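Local coordinates for hemerythrin-like domain-containing protein (Streptococcus mutans, PDB 2QKP), which is of unknown function but carries, besides a hemerythrin-like region, this C-terminal PAS domain, a fold that commonly senses small ligands and pairs into dimers, at the interface of chains A and B. Coordinates in Å, arbitrary orientation; residue numbers count along the deposited sequence, not the author numbering. Chains: chain A/B, Uncharacterized protein.

Contact 1: the interface of chains A and B. Residues chain A 112-115, 121, 124; chain B 23, 27.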
loop_
_atom_site.group_PDB
_atom_site.type_symbol
_atom_site.label_atom_id
_atom_site.label_comp_id
_atom_site.label_asym_id
_atom_site.label_seq_id
_atom_site.Cartn_x
_atom_site.Cartn_y
_atom_site.Cartn_z
ATOM N N ALA A 112 -6.513 -9.133 8.234
ATOM C CA ALA A 112 -7.708 -8.636 8.921
ATOM C C ALA A 112 -7.574 -7.134 9.024
ATOM O O ALA A 112 -6.497 -6.630 9.414
ATOM C CB ALA A 112 -7.804 -9.227 10.356
ATOM N N VAL A 113 -8.618 -6.421 8.619
ATOM C CA VAL A 113 -8.626 -4.957 8.811
ATOM C C VAL A 113 -9.412 -4.692 10.098
ATOM O O VAL A 113 -10.594 -5.049 10.190
ATOM C CB VAL A 113 -9.279 -4.229 7.613
ATOM C CG1 VAL A 113 -9.272 -2.727 7.819
ATOM C CG2 VAL A 113 -8.557 -4.571 6.332
ATOM N N ARG A 114 -8.745 -4.117 11.092
ATOM C CA ARG A 114 -9.372 -3.824 12.399
ATOM C C ARG A 114 -9.171 -2.371 12.756
ATOM O O ARG A 114 -8.133 -1.797 12.455
ATOM C CB ARG A 114 -8.763 -4.724 13.492
ATOM C CG ARG A 114 -9.125 -6.207 13.230
ATOM C CD ARG A 114 -8.616 -7.151 14.356
ATOM N NE ARG A 114 -9.051 -8.511 14.061
ATOM C CZ ARG A 114 -10.280 -8.972 14.289
ATOM N NH1 ARG A 114 -11.228 -8.195 14.833
ATOM N NH2 ARG A 114 -10.572 -10.225 13.969
ATOM N N ASP A 115 -10.151 -1.779 13.434
ATOM C CA ASP A 115 -9.982 -0.405 13.934
ATOM C C ASP A 115 -9.166 -0.369 15.252
ATOM O O ASP A 115 -8.711 -1.410 15.714
ATOM C CB ASP A 115 -11.353 0.280 14.028
ATOM C CG ASP A 115 -12.307 -0.427 14.982
ATOM O OD1 ASP A 115 -11.844 -1.257 15.789
ATOM O OD2 ASP A 115 -13.525 -0.131 14.939
ATOM N N GLN A 121 -13.327 -4.989 10.434
ATOM C CA GLN A 121 -13.838 -4.125 9.366
ATOM C C GLN A 121 -13.777 -4.745 7.967
ATOM O O GLN A 121 -14.304 -4.171 6.998
ATOM C CB GLN A 121 -13.070 -2.805 9.380
ATOM C CG GLN A 121 -13.075 -2.100 10.721
ATOM C CD GLN A 121 -14.475 -1.794 11.218
ATOM O OE1 GLN A 121 -15.384 -1.520 10.431
ATOM N NE2 GLN A 121 -14.662 -1.859 12.535
ATOM N N LEU A 124 -8.387 -7.397 3.828
ATOM C CA LEU A 124 -7.554 -6.715 2.832
ATOM C C LEU A 124 -6.650 -7.764 2.187
ATOM O O LEU A 124 -5.895 -8.427 2.902
ATOM C CB LEU A 124 -6.717 -5.631 3.542
ATOM C CG LEU A 124 -5.559 -4.988 2.779
ATOM C CD1 LEU A 124 -6.096 -4.271 1.547
ATOM C CD2 LEU A 124 -4.813 -4.042 3.677
ATOM N N LEU B 23 -8.031 2.999 6.817
ATOM C CA LEU B 23 -7.683 1.680 7.410
ATOM C C LEU B 23 -6.761 0.891 6.487
ATOM O O LEU B 23 -5.783 0.248 6.938
ATOM C CB LEU B 23 -8.973 0.896 7.657
ATOM C CG LEU B 23 -9.743 1.429 8.874
ATOM C CD1 LEU B 23 -11.161 0.813 8.895
ATOM C CD2 LEU B 23 -9.013 1.194 10.190
ATOM N N HIS B 27 -2.957 -0.552 7.167
ATOM C CA HIS B 27 -2.722 -1.994 7.312
ATOM C C HIS B 27 -1.779 -2.559 6.273
ATOM O O HIS B 27 -1.653 -3.779 6.169
ATOM C CB HIS B 27 -4.026 -2.800 7.289
ATOM C CG HIS B 27 -4.795 -2.715 8.567
ATOM N ND1 HIS B 27 -5.435 -1.569 8.970
ATOM C CD2 HIS B 27 -5.001 -3.629 9.546
ATOM C CE1 HIS B 27 -6.020 -1.779 10.138
ATOM N NE2 HIS B 27 -5.789 -3.030 10.498
#

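Contact 2: the interface of chains A and B. Residues chain A 8, 11-16, 20, 24; chain B 25, 34, 42-44, 62.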
loop_
_atom_site.group_PDB
_atom_site.type_symbol
_atom_site.label_atom_id
_atom_site.label_comp_id
_atom_site.label_asym_id
_atom_site.label_seq_id
_atom_site.Cartn_x
_atom_site.Cartn_y
_atom_site.Cartn_z
ATOM N N GLN A 8 -8.296 18.751 1.221
ATOM C CA GLN A 8 -7.523 17.988 2.244
ATOM C C GLN A 8 -8.356 17.628 3.442
ATOM O O GLN A 8 -9.237 18.400 3.858
ATOM C CB GLN A 8 -6.309 18.792 2.719
ATOM C CG GLN A 8 -5.328 19.098 1.618
ATOM C CD GLN A 8 -4.911 17.876 0.893
ATOM O OE1 GLN A 8 -4.513 16.890 1.513
ATOM N NE2 GLN A 8 -4.995 17.907 -0.433
ATOM N N PHE A 11 -5.815 12.056 7.193
ATOM C CA PHE A 11 -5.583 10.641 6.860
ATOM C C PHE A 11 -4.335 10.270 7.630
ATOM O O PHE A 11 -3.352 11.024 7.617
ATOM C CB PHE A 11 -5.291 10.486 5.370
ATOM C CG PHE A 11 -6.497 10.130 4.505
ATOM C CD1 PHE A 11 -6.779 8.785 4.188
ATOM C CD2 PHE A 11 -7.312 11.138 3.970
ATOM C CE1 PHE A 11 -7.879 8.451 3.333
ATOM C CE2 PHE A 11 -8.380 10.835 3.146
ATOM C CZ PHE A 11 -8.656 9.485 2.792
ATOM N N GLY A 12 -4.327 9.118 8.301
ATOM C CA GLY A 12 -3.074 8.667 8.913
ATOM C C GLY A 12 -2.557 9.727 9.874
ATOM O O GLY A 12 -3.315 10.312 10.639
ATOM N N ASN A 13 -1.271 10.020 9.784
ATOM C CA ASN A 13 -0.671 11.025 10.650
ATOM C C ASN A 13 -0.563 12.405 10.024
ATOM O O ASN A 13 0.131 13.279 10.569
ATOM C CB ASN A 13 0.687 10.528 11.137
ATOM C CG ASN A 13 0.554 9.349 12.069
ATOM O OD1 ASN A 13 0.014 9.488 13.161
ATOM N ND2 ASN A 13 1.035 8.183 11.648
ATOM N N GLY A 14 -1.222 12.622 8.885
ATOM C CA GLY A 14 -1.383 13.992 8.350
ATOM C C GLY A 14 -2.678 14.217 7.582
ATOM O O GLY A 14 -3.780 14.008 8.133
ATOM N N TYR A 15 -2.531 14.581 6.299
ATOM C CA TYR A 15 -3.644 14.982 5.443
ATOM C C TYR A 15 -3.531 14.505 4.018
ATOM O O TYR A 15 -2.458 14.535 3.440
ATOM C CB TYR A 15 -3.747 16.512 5.415
ATOM C CG TYR A 15 -4.148 17.057 6.747
ATOM C CD1 TYR A 15 -3.190 17.406 7.697
ATOM C CD2 TYR A 15 -5.489 17.205 7.065
ATOM C CE1 TYR A 15 -3.576 17.892 8.947
ATOM C CE2 TYR A 15 -5.879 17.685 8.297
ATOM C CZ TYR A 15 -4.923 18.015 9.228
ATOM O OH TYR A 15 -5.331 18.490 10.446
ATOM N N LEU A 16 -4.666 14.106 3.442
ATOM C CA LEU A 16 -4.758 13.804 2.005
ATOM C C LEU A 16 -6.150 14.213 1.567
ATOM O O LEU A 16 -7.075 14.205 2.377
ATOM C CB LEU A 16 -4.642 12.303 1.726
ATOM C CG LEU A 16 -3.301 11.634 2.063
ATOM C CD1 LEU A 16 -3.454 10.128 1.946
ATOM C CD2 LEU A 16 -2.193 12.112 1.141
ATOM N N GLN A 20 -6.002 12.312 -3.743
ATOM C CA GLN A 20 -4.611 11.928 -3.430
ATOM C C GLN A 20 -4.509 10.522 -2.810
ATOM O O GLN A 20 -3.574 9.779 -3.140
ATOM C CB GLN A 20 -3.951 12.926 -2.511
ATOM C CG GLN A 20 -3.578 14.247 -3.240
ATOM C CD GLN A 20 -3.196 15.309 -2.263
ATOM O OE1 GLN A 20 -3.711 15.353 -1.137
ATOM N NE2 GLN A 20 -2.261 16.192 -2.677
ATOM N N ILE A 24 -2.472 7.435 -4.426
ATOM C CA ILE A 24 -1.480 6.638 -3.659
ATOM C C ILE A 24 -1.786 5.151 -3.772
ATOM O O ILE A 24 -0.914 4.357 -4.073
ATOM C CB ILE A 24 -1.421 7.097 -2.206
ATOM C CG1 ILE A 24 -0.700 8.460 -2.130
ATOM C CG2 ILE A 24 -0.702 6.030 -1.333
ATOM C CD1 ILE A 24 -0.975 9.214 -0.814
ATOM N N LEU B 25 -4.669 1.951 4.133
ATOM C CA LEU B 25 -3.304 2.543 4.152
ATOM C C LEU B 25 -2.535 2.182 5.437
ATOM O O LEU B 25 -1.301 1.964 5.399
ATOM C CB LEU B 25 -3.377 4.069 3.923
ATOM C CG LEU B 25 -3.803 4.414 2.471
ATOM C CD1 LEU B 25 -4.282 5.896 2.339
ATOM C CD2 LEU B 25 -2.645 4.165 1.528
ATOM N N PHE B 34 3.941 10.879 1.842
ATOM C CA PHE B 34 3.601 11.583 0.632
ATOM C C PHE B 34 3.993 13.050 0.768
ATOM O O PHE B 34 3.644 13.693 1.754
ATOM C CB PHE B 34 2.090 11.469 0.373
ATOM C CG PHE B 34 1.639 12.273 -0.799
ATOM C CD1 PHE B 34 2.003 11.895 -2.085
ATOM C CD2 PHE B 34 0.868 13.403 -0.618
ATOM C CE1 PHE B 34 1.602 12.659 -3.203
ATOM C CE2 PHE B 34 0.454 14.168 -1.725
ATOM C CZ PHE B 34 0.828 13.792 -2.992
ATOM N N GLN B 42 3.093 16.031 3.503
ATOM C CA GLN B 42 1.668 16.113 3.820
ATOM C C GLN B 42 1.158 15.009 4.761
ATOM O O GLN B 42 0.232 15.202 5.550
ATOM C CB GLN B 42 0.863 16.016 2.533
ATOM C CG GLN B 42 0.102 17.245 2.116
ATOM C CD GLN B 42 -0.842 16.919 0.975
ATOM O OE1 GLN B 42 -0.664 17.404 -0.142
ATOM N NE2 GLN B 42 -1.825 16.035 1.240
ATOM N N TYR B 43 1.780 13.853 4.663
ATOM C CA TYR B 43 1.118 12.634 5.151
ATOM C C TYR B 43 2.129 11.535 5.374
ATOM O O TYR B 43 3.036 11.326 4.558
ATOM C CB TYR B 43 0.112 12.195 4.081
ATOM C CG TYR B 43 -0.349 10.746 4.213
ATOM C CD1 TYR B 43 -1.347 10.416 5.115
ATOM C CD2 TYR B 43 0.244 9.733 3.439
ATOM C CE1 TYR B 43 -1.786 9.072 5.269
ATOM C CE2 TYR B 43 -0.186 8.376 3.585
ATOM C CZ TYR B 43 -1.201 8.086 4.491
ATOM O OH TYR B 43 -1.645 6.773 4.684
ATOM N N TYR B 44 1.944 10.815 6.471
ATOM C CA TYR B 44 2.498 9.446 6.571
ATOM C C TYR B 44 1.477 8.513 7.210
ATOM O O TYR B 44 0.638 8.964 7.993
ATOM C CB TYR B 44 3.830 9.438 7.327
ATOM C CG TYR B 44 3.843 9.995 8.743
ATOM C CD1 TYR B 44 3.970 9.143 9.845
ATOM C CD2 TYR B 44 3.826 11.378 8.980
ATOM C CE1 TYR B 44 4.032 9.650 11.153
ATOM C CE2 TYR B 44 3.877 11.885 10.274
ATOM C CZ TYR B 44 3.980 11.023 11.347
ATOM O OH TYR B 44 4.030 11.527 12.628
ATOM N N VAL B 62 4.824 17.468 9.508
ATOM C CA VAL B 62 3.692 17.562 8.585
ATOM C C VAL B 62 3.385 19.033 8.326
ATOM O O VAL B 62 3.242 19.811 9.264
ATOM C CB VAL B 62 2.447 16.791 9.097
ATOM C CG1 VAL B 62 1.222 17.111 8.252
ATOM C CG2 VAL B 62 2.720 15.286 9.075
#

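Contact 3: the interface of chains A and B. Residues chain A 107, 128, 130, 133-134, 136; chain B 107, 128, 130, 133-134, 136.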
loop_
_atom_site.group_PDB
_atom_site.type_symbol
_atom_site.label_atom_id
_atom_site.label_comp_id
_atom_site.label_asym_id
_atom_site.label_seq_id
_atom_site.Cartn_x
_atom_site.Cartn_y
_atom_site.Cartn_z
ATOM N N TYR A 107 3.764 -13.139 -4.002
ATOM C CA TYR A 107 3.566 -13.277 -2.561
ATOM C C TYR A 107 2.223 -12.638 -2.217
ATOM O O TYR A 107 1.994 -11.463 -2.541
ATOM C CB TYR A 107 4.676 -12.506 -1.835
ATOM C CG TYR A 107 4.670 -12.680 -0.331
ATOM C CD1 TYR A 107 5.283 -13.783 0.258
ATOM C CD2 TYR A 107 4.095 -11.724 0.511
ATOM C CE1 TYR A 107 5.304 -13.947 1.642
ATOM C CE2 TYR A 107 4.094 -11.894 1.909
ATOM C CZ TYR A 107 4.720 -12.997 2.460
ATOM O OH TYR A 107 4.772 -13.162 3.840
ATOM N N GLN A 128 2.005 -9.084 -4.268
ATOM C CA GLN A 128 3.241 -8.422 -4.688
ATOM C C GLN A 128 4.124 -9.365 -5.492
ATOM O O GLN A 128 4.176 -10.563 -5.231
ATOM C CB GLN A 128 4.013 -7.953 -3.470
ATOM C CG GLN A 128 5.196 -6.965 -3.791
ATOM C CD GLN A 128 5.808 -6.408 -2.517
ATOM O OE1 GLN A 128 5.485 -6.859 -1.407
ATOM N NE2 GLN A 128 6.697 -5.440 -2.662
ATOM N N ILE A 130 7.709 -10.502 -5.828
ATOM C CA ILE A 130 8.918 -10.418 -5.018
ATOM C C ILE A 130 10.167 -10.933 -5.743
ATOM O O ILE A 130 11.281 -10.880 -5.192
ATOM C CB ILE A 130 8.759 -11.083 -3.637
ATOM C CG1 ILE A 130 8.384 -12.564 -3.769
ATOM C CG2 ILE A 130 7.671 -10.385 -2.848
ATOM C CD1 ILE A 130 8.553 -13.370 -2.500
ATOM N N PHE A 133 13.426 -8.872 -5.736
ATOM C CA PHE A 133 14.194 -8.805 -4.488
ATOM C C PHE A 133 15.234 -9.911 -4.375
ATOM O O PHE A 133 16.191 -9.782 -3.606
ATOM C CB PHE A 133 13.288 -8.861 -3.258
ATOM C CG PHE A 133 12.266 -7.757 -3.204
ATOM C CD1 PHE A 133 12.627 -6.445 -3.489
ATOM C CD2 PHE A 133 10.956 -8.020 -2.857
ATOM C CE1 PHE A 133 11.697 -5.431 -3.453
ATOM C CE2 PHE A 133 10.031 -6.988 -2.801
ATOM C CZ PHE A 133 10.409 -5.701 -3.103
ATOM N N PHE A 134 15.036 -10.997 -5.120
ATOM C CA PHE A 134 15.961 -12.147 -5.073
ATOM C C PHE A 134 17.371 -11.800 -5.606
ATOM O O PHE A 134 18.337 -12.518 -5.333
ATOM C CB PHE A 134 15.377 -13.370 -5.812
ATOM C CG PHE A 134 14.070 -13.899 -5.230
ATOM C CD1 PHE A 134 13.167 -14.594 -6.043
ATOM C CD2 PHE A 134 13.746 -13.714 -3.888
ATOM C CE1 PHE A 134 11.956 -15.103 -5.517
ATOM C CE2 PHE A 134 12.548 -14.209 -3.352
ATOM C CZ PHE A 134 11.654 -14.911 -4.167
ATOM N N LEU A 136 18.929 -8.989 -4.816
ATOM C CA LEU A 136 19.567 -8.189 -3.777
ATOM C C LEU A 136 20.180 -9.072 -2.705
ATOM O O LEU A 136 20.764 -8.579 -1.738
ATOM C CB LEU A 136 18.558 -7.214 -3.162
ATOM C CG LEU A 136 17.666 -6.476 -4.161
ATOM C CD1 LEU A 136 16.641 -5.637 -3.435
ATOM C CD2 LEU A 136 18.487 -5.624 -5.102
ATOM N N TYR B 107 14.078 -1.776 1.963
ATOM C CA TYR B 107 13.953 -1.427 0.578
ATOM C C TYR B 107 13.097 -0.164 0.477
ATOM O O TYR B 107 11.937 -0.148 0.907
ATOM C CB TYR B 107 13.349 -2.583 -0.230
ATOM C CG TYR B 107 13.414 -2.388 -1.718
ATOM C CD1 TYR B 107 14.533 -2.801 -2.457
ATOM C CD2 TYR B 107 12.345 -1.809 -2.410
ATOM C CE1 TYR B 107 14.577 -2.628 -3.833
ATOM C CE2 TYR B 107 12.376 -1.646 -3.759
ATOM C CZ TYR B 107 13.495 -2.051 -4.474
ATOM O OH TYR B 107 13.518 -1.865 -5.840
ATOM N N GLN B 128 9.853 -0.778 2.798
ATOM C CA GLN B 128 9.412 -2.129 3.077
ATOM C C GLN B 128 10.556 -2.936 3.682
ATOM O O GLN B 128 11.719 -2.694 3.357
ATOM C CB GLN B 128 8.979 -2.792 1.780
ATOM C CG GLN B 128 8.243 -4.117 2.009
ATOM C CD GLN B 128 7.642 -4.687 0.739
ATOM O OE1 GLN B 128 7.899 -4.216 -0.371
ATOM N NE2 GLN B 128 6.820 -5.712 0.905
ATOM N N ILE B 130 12.200 -6.315 3.455
ATOM C CA ILE B 130 12.172 -7.433 2.494
ATOM C C ILE B 130 12.876 -8.685 3.019
ATOM O O ILE B 130 12.929 -9.720 2.320
ATOM C CB ILE B 130 12.697 -7.057 1.081
ATOM C CG1 ILE B 130 14.177 -6.633 1.100
ATOM C CG2 ILE B 130 11.758 -6.049 0.385
ATOM C CD1 ILE B 130 14.792 -6.504 -0.320
ATOM N N PHE B 133 11.269 -12.128 2.789
ATOM C CA PHE B 133 11.183 -12.719 1.458
ATOM C C PHE B 133 12.396 -13.580 1.182
ATOM O O PHE B 133 12.421 -14.327 0.202
ATOM C CB PHE B 133 11.072 -11.656 0.385
ATOM C CG PHE B 133 9.823 -10.813 0.501
ATOM C CD1 PHE B 133 8.618 -11.388 0.905
ATOM C CD2 PHE B 133 9.844 -9.475 0.174
ATOM C CE1 PHE B 133 7.444 -10.603 1.017
ATOM C CE2 PHE B 133 8.672 -8.695 0.268
ATOM C CZ PHE B 133 7.484 -9.269 0.692
ATOM N N PHE B 134 13.414 -13.436 2.030
ATOM C CA PHE B 134 14.595 -14.301 1.922
ATOM C C PHE B 134 14.530 -15.465 2.913
ATOM O O PHE B 134 15.498 -16.221 3.046
ATOM C CB PHE B 134 15.857 -13.474 2.166
ATOM C CG PHE B 134 16.010 -12.323 1.233
ATOM C CD1 PHE B 134 15.963 -11.020 1.711
ATOM C CD2 PHE B 134 16.159 -12.522 -0.134
ATOM C CE1 PHE B 134 16.121 -9.940 0.853
ATOM C CE2 PHE B 134 16.302 -11.437 -1.001
ATOM C CZ PHE B 134 16.283 -10.146 -0.498
ATOM N N LEU B 136 11.521 -17.526 3.207
ATOM C CA LEU B 136 10.290 -18.271 2.902
ATOM C C LEU B 136 10.486 -19.767 3.063
ATOM O O LEU B 136 9.578 -20.476 3.482
ATOM C CB LEU B 136 9.820 -17.987 1.476
ATOM C CG LEU B 136 9.555 -16.498 1.194
ATOM C CD1 LEU B 136 9.086 -16.335 -0.218
ATOM C CD2 LEU B 136 8.535 -15.956 2.174
#

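Contact 1: the interface of chains A and B
Where two PAS domains pair, the end of helix 18-25 of chain B lies against strands 104-114 and 120-129 of chain A, a packing common in PAS dimers, although the structure alone does not prove that this dimer forms in the cell. B:His27 gives up the most surface here. Its CG stands anti to its own carbonyl carbon (chi1 -76°), and ND1 donates to the helical carbonyl O of B:Leu23 at 2.7 Å, with 151° at the hydrogen. That bond fixes the rotation of the imidazole and suggests a proton on ND1. The carbonyl O of A:Arg114 lies at the ring edge, in its plane, CD2 faces A:Ala112 O at 3.4 Å, and CA of A:Val113 sits above one face near the rim. A flat, polarised ring may suit this place, since its CD2 edge can face a peptide oxygen. B:Leu23 supplies the greasy part. Its CB touches CG1 of A:Val113 at 3.6 Å, the branch anti to the valine backbone N (chi1 -180°), and its CD1 meets CG of A:Gln121 at 3.9 Å, where the glutamine bends at chi2 and offers methylenes. CD2 of A:Leu124 crosses obliquely to CB of B:His27.

Contact 2: the interface of chains A and B
Short strand 14-16 and the turn before it, from the N-terminal segment of chain A, dock on strand 41-44 of the PAS sheet of chain B, so that this N-terminal segment is tied to the partner chain through backbone and side chains alike. Main-chain bonds run from A:Asn13 N to B:Tyr44 O, 2.8 Å and nearly along the C=O axis, and from A:Tyr15 N to B:Gln42 O, 2.9 Å. Between them the side chain of B:Tyr43, its CG anti to the backbone N (chi1 162°), lays its ring under A:Leu16, whose CD1 rests over the centre of one face, 3.7 Å from the centroid. The ring's edge faces the backbone of A:Phe11 and A:Gly12, so a broad aromatic fills both roles. The site of B:Gln42, whose chain is extended beyond CG, suits an amide, which can both give and accept. Its NE2 donates to A:Tyr15 O at 2.7 Å and to A:Gln20 OE1 at 3.1 Å, the latter almost straight at 173°, while its OE1 accepts from A:Gln20 NE2 on a lone pair. The two amides meet tip to tip. A:Gln8, which also abuts B:Gln42, donates from NE2 to the same A:Gln20 OE1, giving that oxygen two donors. B:Tyr44 takes the crowded first torsion (chi1 58°), which presents one ring face to A:Asn13, whose CB sits over its centre, 3.4 Å from the centroid.

Contact 3: the interface of chains A and B
A:Gln128 OE1 is gripped across the interface by a hydrogen bond from B:Gln128 NE2 at 2.9 Å, and the reciprocal bond from A:Gln128 NE2 to B:Gln128 OE1 closes a ring of two near the two-fold axis of this PAS pair. Both are almost straight (177° at the hydrogen), and each uses an in-plane lone pair of the acceptor. Extended chains bring the amides tip to tip, their planes nearly coplanar; glutamine suits a symmetric site because each amide donates and accepts equally. Beside this pair lies the aromatic core formed by the two copies of Phe133, the residues that lose most surface, delivered by the 3-10 turns that follow strand 120-129. Their rings meet through their CD2 atoms at 3.5 Å. The ring of B:Phe133 comes edge-on to A:Tyr107, planes 70° apart, with its CE1 over the centre of the tyrosine face, and A:Phe133 treats B:Tyr107 likewise. One face of each Phe133 ring is capped by the gamma-methyl of a beta-branched isoleucine: A:Ile130 CG2 lies 3.6 Å from the centroid of the B:Phe133 ring, while CG1 of that isoleucine takes the crowded first torsion (chi1 59°) and carries CD1 to B:Leu136 CD1. The Gln128 amide pair borders these rings, with A:Gln128 NE2 in plane at the edge of A:Phe133. The edge of the B:Phe134 ring faces the carbonyl O of A:Phe133, and B:Leu136 CD2 touches A:Tyr107 CE1 at 3.8 Å.

All three contacts belong to one two-fold interface, and contacts 1 and 2 each have a twin with the chains exchanged. Centres of C-alpha atoms lie about 18 Å apart for contacts 1 and 2, 23 Å for contacts 1 and 3, and 26 Å for contacts 2 and 3. The helix beginning at residue 18 serves contacts 1 and 2, while strands 104-114 and 120-129 run from contact 1 to contact 3. The N-terminal segment and helix therefore join the domains at one end and the C-terminal turns at the other, an extended embrace that suggests, without proving, a stable dimer.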